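Local coordinates for sigma-C capsid protein (Avian reovirus, PDB 2VRS) that forms the trimeric fibre by which the virus attaches to host cells and also induces apoptosis of the cell, at residues R147-V161 and N199-T211. Residues are numbered along the deposited sequence; the frame is centred on the assembly and turned at random.
Sequences RLVPSAGFQAASFPV and NIRSLTVRTGIDT
Two donors meet at the carbonyl oxygen of Pro160: the hydroxyl of Thr207, whose OG1 gives its hydrogen to Pro160 O at 2.7 Å, and a water that also donates to Gly208 O. With OG1 anti to the backbone N (chi1 -168°), the hydroxyl of Thr207 also lies at the edge of the Phe159 ring, in its plane, 3.5 Å from Phe159 CD2. Thr207 OG1 touches Val161 CG2 as well, and beyond it Val161 CG1 packs on Val205 CG1. At the other end, Ser151 N donates to Asp210 O (2.9 Å), while Ser151 OG caps the short helix 152-155 by accepting from Phe154 N. One face of the Phe154 ring lies against Ile209 CA, 4.0 Å from the ring centroid in a CH-pi contact, and Asp210 N, offset toward the rim. The Asp210 carboxylate, steeply inclined to this ring, bonds through OD2 to Tyr76 and His108 of the second subunit and through OD1 to Arg111. Arg147, bent at chi2 and chi3, curls back so that NH2 donates to Thr211 OG1 (2.9 Å, 166°), which lies nearly in the guanidinium plane; a water bridges NE to the same hydroxyl. Within the C-terminal beta-barrel domain, residues 147-154 thus pack along the end of strand 203-210 and the C-terminal Thr211, and strand 198-210 pairs antiparallel with both 159-167 and 111-119.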
loop_
_atom_site.group_PDB
_atom_site.type_symbol
_atom_site.label_atom_id
_atom_site.label_comp_id
_atom_site.label_asym_id
_atom_site.label_seq_id
_atom_site.Cartn_x
_atom_site.Cartn_y
_atom_site.Cartn_z
ATOM N N ARG C 147 -12.149 -11.307 5.041
ATOM C CA ARG C 147 -10.675 -11.591 4.893
ATOM C C ARG C 147 -10.392 -12.811 4.026
ATOM O O ARG C 147 -9.216 -13.126 3.794
ATOM C CB ARG C 147 -10.004 -11.794 6.241
ATOM C CG ARG C 147 -10.202 -10.620 7.237
ATOM C CD ARG C 147 -9.192 -9.495 7.076
ATOM N NE ARG C 147 -9.188 -8.869 5.744
ATOM C CZ ARG C 147 -10.045 -7.941 5.316
ATOM N NH1 ARG C 147 -11.027 -7.501 6.100
ATOM N NH2 ARG C 147 -9.916 -7.462 4.081
ATOM N N LEU C 148 -11.444 -13.512 3.586
ATOM C CA LEU C 148 -11.279 -14.757 2.830
ATOM C C LEU C 148 -11.790 -14.585 1.410
ATOM O O LEU C 148 -11.920 -15.549 0.650
ATOM C CB LEU C 148 -12.041 -15.923 3.509
ATOM C CG LEU C 148 -11.702 -16.169 4.989
ATOM C CD1 LEU C 148 -12.477 -17.379 5.512
ATOM C CD2 LEU C 148 -10.193 -16.334 5.167
ATOM N N VAL C 149 -12.149 -13.349 1.086
ATOM C CA VAL C 149 -12.650 -12.982 -0.248
ATOM C C VAL C 149 -11.626 -12.102 -0.970
ATOM O O VAL C 149 -11.239 -11.037 -0.475
ATOM C CB VAL C 149 -14.018 -12.202 -0.166
ATOM C CG1 VAL C 149 -14.493 -11.857 -1.570
ATOM C CG2 VAL C 149 -15.086 -13.077 0.523
ATOM N N PRO C 150 -11.171 -12.550 -2.156
ATOM C CA PRO C 150 -10.173 -11.793 -2.919
ATOM C C PRO C 150 -10.762 -10.508 -3.508
ATOM O O PRO C 150 -11.979 -10.450 -3.773
ATOM C CB PRO C 150 -9.815 -12.740 -4.061
ATOM C CG PRO C 150 -11.119 -13.566 -4.257
ATOM C CD PRO C 150 -11.578 -13.791 -2.849
ATOM N N SER C 151 -9.902 -9.516 -3.741
ATOM C CA SER C 151 -10.350 -8.270 -4.353
ATOM C C SER C 151 -10.782 -8.534 -5.801
ATOM O O SER C 151 -10.408 -9.520 -6.395
ATOM C CB SER C 151 -9.243 -7.205 -4.334
ATOM O OG SER C 151 -8.179 -7.592 -5.192
ATOM N N ALA C 152 -11.567 -7.618 -6.385
ATOM C CA ALA C 152 -11.922 -7.770 -7.780
ATOM C C ALA C 152 -10.665 -7.813 -8.648
ATOM O O ALA C 152 -10.597 -8.626 -9.581
ATOM C CB ALA C 152 -12.846 -6.613 -8.240
ATOM N N GLY C 153 -9.652 -7.009 -8.310
ATOM C CA GLY C 153 -8.420 -6.977 -9.115
ATOM C C GLY C 153 -7.719 -8.336 -9.055
ATOM O O GLY C 153 -7.271 -8.860 -10.064
ATOM N N PHE C 154 -7.605 -8.883 -7.844
ATOM C CA PHE C 154 -6.886 -10.145 -7.646
ATOM C C PHE C 154 -7.590 -11.286 -8.411
ATOM O O PHE C 154 -6.938 -12.115 -9.037
ATOM C CB PHE C 154 -6.775 -10.481 -6.144
ATOM C CG PHE C 154 -5.888 -11.676 -5.872
ATOM C CD1 PHE C 154 -4.508 -11.482 -5.724
ATOM C CD2 PHE C 154 -6.408 -12.982 -5.845
ATOM C CE1 PHE C 154 -3.633 -12.577 -5.473
ATOM C CE2 PHE C 154 -5.553 -14.083 -5.619
ATOM C CZ PHE C 154 -4.158 -13.867 -5.399
ATOM N N GLN C 155 -8.926 -11.290 -8.386
ATOM C CA GLN C 155 -9.712 -12.366 -8.965
ATOM C C GLN C 155 -9.498 -12.523 -10.451
ATOM O O GLN C 155 -9.743 -13.610 -11.005
ATOM C CB GLN C 155 -11.199 -12.099 -8.696
ATOM C CG GLN C 155 -11.644 -12.386 -7.292
ATOM C CD GLN C 155 -13.144 -12.092 -7.156
ATOM O OE1 GLN C 155 -13.924 -12.603 -7.938
ATOM N NE2 GLN C 155 -13.520 -11.252 -6.217
ATOM N N ALA C 156 -8.984 -11.466 -11.095
ATOM C CA ALA C 156 -8.908 -11.433 -12.542
ATOM C C ALA C 156 -7.836 -12.351 -13.186
ATOM O O ALA C 156 -7.822 -12.530 -14.419
ATOM C CB ALA C 156 -8.726 -9.979 -12.994
ATOM N N ALA C 157 -6.946 -12.938 -12.371
ATOM C CA ALA C 157 -5.851 -13.771 -12.856
ATOM C C ALA C 157 -5.740 -15.057 -12.030
ATOM O O ALA C 157 -6.009 -15.064 -10.834
ATOM C CB ALA C 157 -4.522 -13.008 -12.768
ATOM N N SER C 158 -5.229 -16.105 -12.664
ATOM C CA SER C 158 -4.675 -17.259 -11.934
ATOM C C SER C 158 -3.543 -16.816 -10.992
ATOM O O SER C 158 -2.887 -15.767 -11.204
ATOM C CB SER C 158 -4.174 -18.300 -12.945
ATOM O OG SER C 158 -5.306 -18.747 -13.711
ATOM N N PHE C 159 -3.354 -17.590 -9.930
ATOM C CA PHE C 159 -2.351 -17.207 -8.918
ATOM C C PHE C 159 -1.607 -18.462 -8.421
ATOM O O PHE C 159 -2.138 -19.574 -8.524
ATOM C CB PHE C 159 -3.057 -16.479 -7.737
ATOM C CG PHE C 159 -4.195 -17.279 -7.118
ATOM C CD1 PHE C 159 -5.501 -17.192 -7.638
ATOM C CD2 PHE C 159 -3.954 -18.141 -6.020
ATOM C CE1 PHE C 159 -6.542 -17.939 -7.081
ATOM C CE2 PHE C 159 -5.011 -18.883 -5.415
ATOM C CZ PHE C 159 -6.328 -18.769 -5.940
ATOM N N PRO C 160 -0.336 -18.301 -7.999
ATOM C CA PRO C 160 0.501 -19.475 -7.696
ATOM C C PRO C 160 0.052 -20.118 -6.382
ATOM O O PRO C 160 -0.370 -19.429 -5.450
ATOM C CB PRO C 160 1.932 -18.906 -7.609
ATOM C CG PRO C 160 1.742 -17.392 -7.553
ATOM C CD PRO C 160 0.392 -17.012 -7.939
ATOM N N VAL C 161 0.167 -21.433 -6.347
ATOM C CA VAL C 161 -0.218 -22.219 -5.191
ATOM C C VAL C 161 0.867 -23.313 -5.101
ATOM O O VAL C 161 1.174 -23.970 -6.086
ATOM C CB VAL C 161 -1.628 -22.890 -5.371
ATOM C CG1 VAL C 161 -1.907 -23.866 -4.228
ATOM C CG2 VAL C 161 -2.783 -21.865 -5.506
ATOM N N ASN C 199 -3.923 -43.143 -4.532
ATOM C CA ASN C 199 -4.312 -42.396 -3.361
ATOM C C ASN C 199 -3.162 -41.476 -2.992
ATOM O O ASN C 199 -2.002 -41.896 -2.978
ATOM C CB ASN C 199 -4.614 -43.372 -2.213
ATOM C CG ASN C 199 -5.293 -42.711 -1.041
ATOM O OD1 ASN C 199 -4.705 -42.586 0.038
ATOM N ND2 ASN C 199 -6.541 -42.276 -1.242
ATOM N N ILE C 200 -3.495 -40.212 -2.747
ATOM C CA ILE C 200 -2.539 -39.257 -2.203
ATOM C C ILE C 200 -3.000 -38.806 -0.813
ATOM O O ILE C 200 -4.195 -38.692 -0.532
ATOM C CB ILE C 200 -2.285 -38.060 -3.210
ATOM C CG1 ILE C 200 -3.524 -37.165 -3.318
ATOM C CG2 ILE C 200 -1.833 -38.587 -4.591
ATOM C CD1 ILE C 200 -3.313 -35.857 -4.098
ATOM N N ARG C 201 -2.055 -38.596 0.089
ATOM C CA ARG C 201 -2.415 -38.231 1.449
ATOM C C ARG C 201 -1.430 -37.198 1.937
ATOM O O ARG C 201 -0.489 -36.841 1.210
ATOM C CB ARG C 201 -2.410 -39.476 2.365
ATOM C CG ARG C 201 -1.025 -40.136 2.467
ATOM C CD ARG C 201 -0.988 -41.349 3.416
ATOM N NE ARG C 201 0.269 -42.083 3.271
ATOM C CZ ARG C 201 1.311 -41.983 4.078
ATOM N NH1 ARG C 201 1.266 -41.176 5.140
ATOM N NH2 ARG C 201 2.394 -42.716 3.821
ATOM N N SER C 202 -1.648 -36.681 3.151
ATOM C CA SER C 202 -0.755 -35.650 3.731
ATOM C C SER C 202 -0.612 -34.462 2.767
ATOM O O SER C 202 0.507 -33.973 2.503
ATOM C CB SER C 202 0.652 -36.212 4.031
ATOM O OG SER C 202 0.561 -37.304 4.947
ATOM N N LEU C 203 -1.744 -34.041 2.221
ATOM C CA LEU C 203 -1.740 -32.932 1.260
ATOM C C LEU C 203 -1.518 -31.632 2.008
ATOM O O LEU C 203 -2.122 -31.404 3.065
ATOM C CB LEU C 203 -3.084 -32.890 0.497
ATOM C CG LEU C 203 -3.346 -31.746 -0.496
ATOM C CD1 LEU C 203 -2.431 -31.788 -1.771
ATOM C CD2 LEU C 203 -4.853 -31.787 -0.888
ATOM N N THR C 204 -0.626 -30.766 1.505
ATOM C CA THR C 204 -0.474 -29.433 2.072
ATOM C C THR C 204 -0.708 -28.461 0.907
ATOM O O THR C 204 -0.422 -28.776 -0.265
ATOM C CB THR C 204 0.959 -29.176 2.671
ATOM O OG1 THR C 204 1.907 -29.215 1.608
ATOM C CG2 THR C 204 1.323 -30.218 3.753
ATOM N N VAL C 205 -1.329 -27.332 1.219
ATOM C CA VAL C 205 -1.606 -26.305 0.194
ATOM C C VAL C 205 -1.139 -24.990 0.847
ATOM O O VAL C 205 -1.490 -24.696 2.004
ATOM C CB VAL C 205 -3.132 -26.208 -0.112
ATOM C CG1 VAL C 205 -3.427 -25.007 -1.001
ATOM C CG2 VAL C 205 -3.659 -27.481 -0.833
ATOM N N ARG C 206 -0.305 -24.244 0.140
ATOM C CA ARG C 206 0.134 -22.922 0.599
ATOM C C ARG C 206 -0.059 -21.932 -0.545
ATOM O O ARG C 206 0.406 -22.158 -1.677
ATOM C CB ARG C 206 1.605 -22.936 1.020
ATOM C CG ARG C 206 1.868 -23.891 2.149
ATOM C CD ARG C 206 3.159 -23.541 2.858
ATOM N NE ARG C 206 3.190 -22.149 3.319
ATOM C CZ ARG C 206 4.223 -21.614 3.963
ATOM N NH1 ARG C 206 5.286 -22.359 4.215
ATOM N NH2 ARG C 206 4.197 -20.351 4.361
ATOM N N THR C 207 -0.755 -20.859 -0.217
ATOM C CA THR C 207 -1.020 -19.805 -1.184
ATOM C C THR C 207 -1.412 -18.550 -0.417
ATOM O O THR C 207 -1.458 -18.538 0.803
ATOM C CB THR C 207 -2.093 -20.244 -2.258
ATOM O OG1 THR C 207 -2.107 -19.275 -3.335
ATOM C CG2 THR C 207 -3.520 -20.376 -1.660
ATOM N N GLY C 208 -1.634 -17.461 -1.131
ATOM C CA GLY C 208 -2.162 -16.288 -0.463
ATOM C C GLY C 208 -2.895 -15.459 -1.500
ATOM O O GLY C 208 -2.758 -15.664 -2.737
ATOM N N ILE C 209 -3.709 -14.560 -0.984
ATOM C CA ILE C 209 -4.611 -13.725 -1.798
ATOM C C ILE C 209 -4.571 -12.288 -1.318
ATOM O O ILE C 209 -4.215 -11.986 -0.152
ATOM C CB ILE C 209 -6.089 -14.269 -1.758
ATOM C CG1 ILE C 209 -6.710 -14.201 -0.305
ATOM C CG2 ILE C 209 -6.099 -15.751 -2.280
ATOM C CD1 ILE C 209 -8.259 -14.507 -0.222
ATOM N N ASP C 210 -4.927 -11.397 -2.230
ATOM C CA ASP C 210 -5.092 -9.989 -1.893
ATOM C C ASP C 210 -6.564 -9.763 -1.771
ATOM O O ASP C 210 -7.294 -10.080 -2.725
ATOM C CB ASP C 210 -4.534 -9.108 -3.002
ATOM C CG ASP C 210 -3.026 -9.249 -3.161
ATOM O OD1 ASP C 210 -2.322 -9.534 -2.164
ATOM O OD2 ASP C 210 -2.555 -9.031 -4.283
ATOM N N THR C 211 -6.972 -9.172 -0.636
ATOM C CA THR C 211 -8.411 -8.977 -0.325
ATOM C C THR C 211 -8.861 -7.524 -0.582
ATOM O O THR C 211 -8.064 -6.594 -0.768
ATOM C CB THR C 211 -8.757 -9.408 1.118
ATOM O OG1 THR C 211 -8.116 -8.526 2.035
ATOM C CG2 THR C 211 -8.304 -10.857 1.379
HETATM O O HOH W 1 -6.606 -9.769 4.489
HETATM O O HOH W 2 -1.016 -16.471 -4.756
#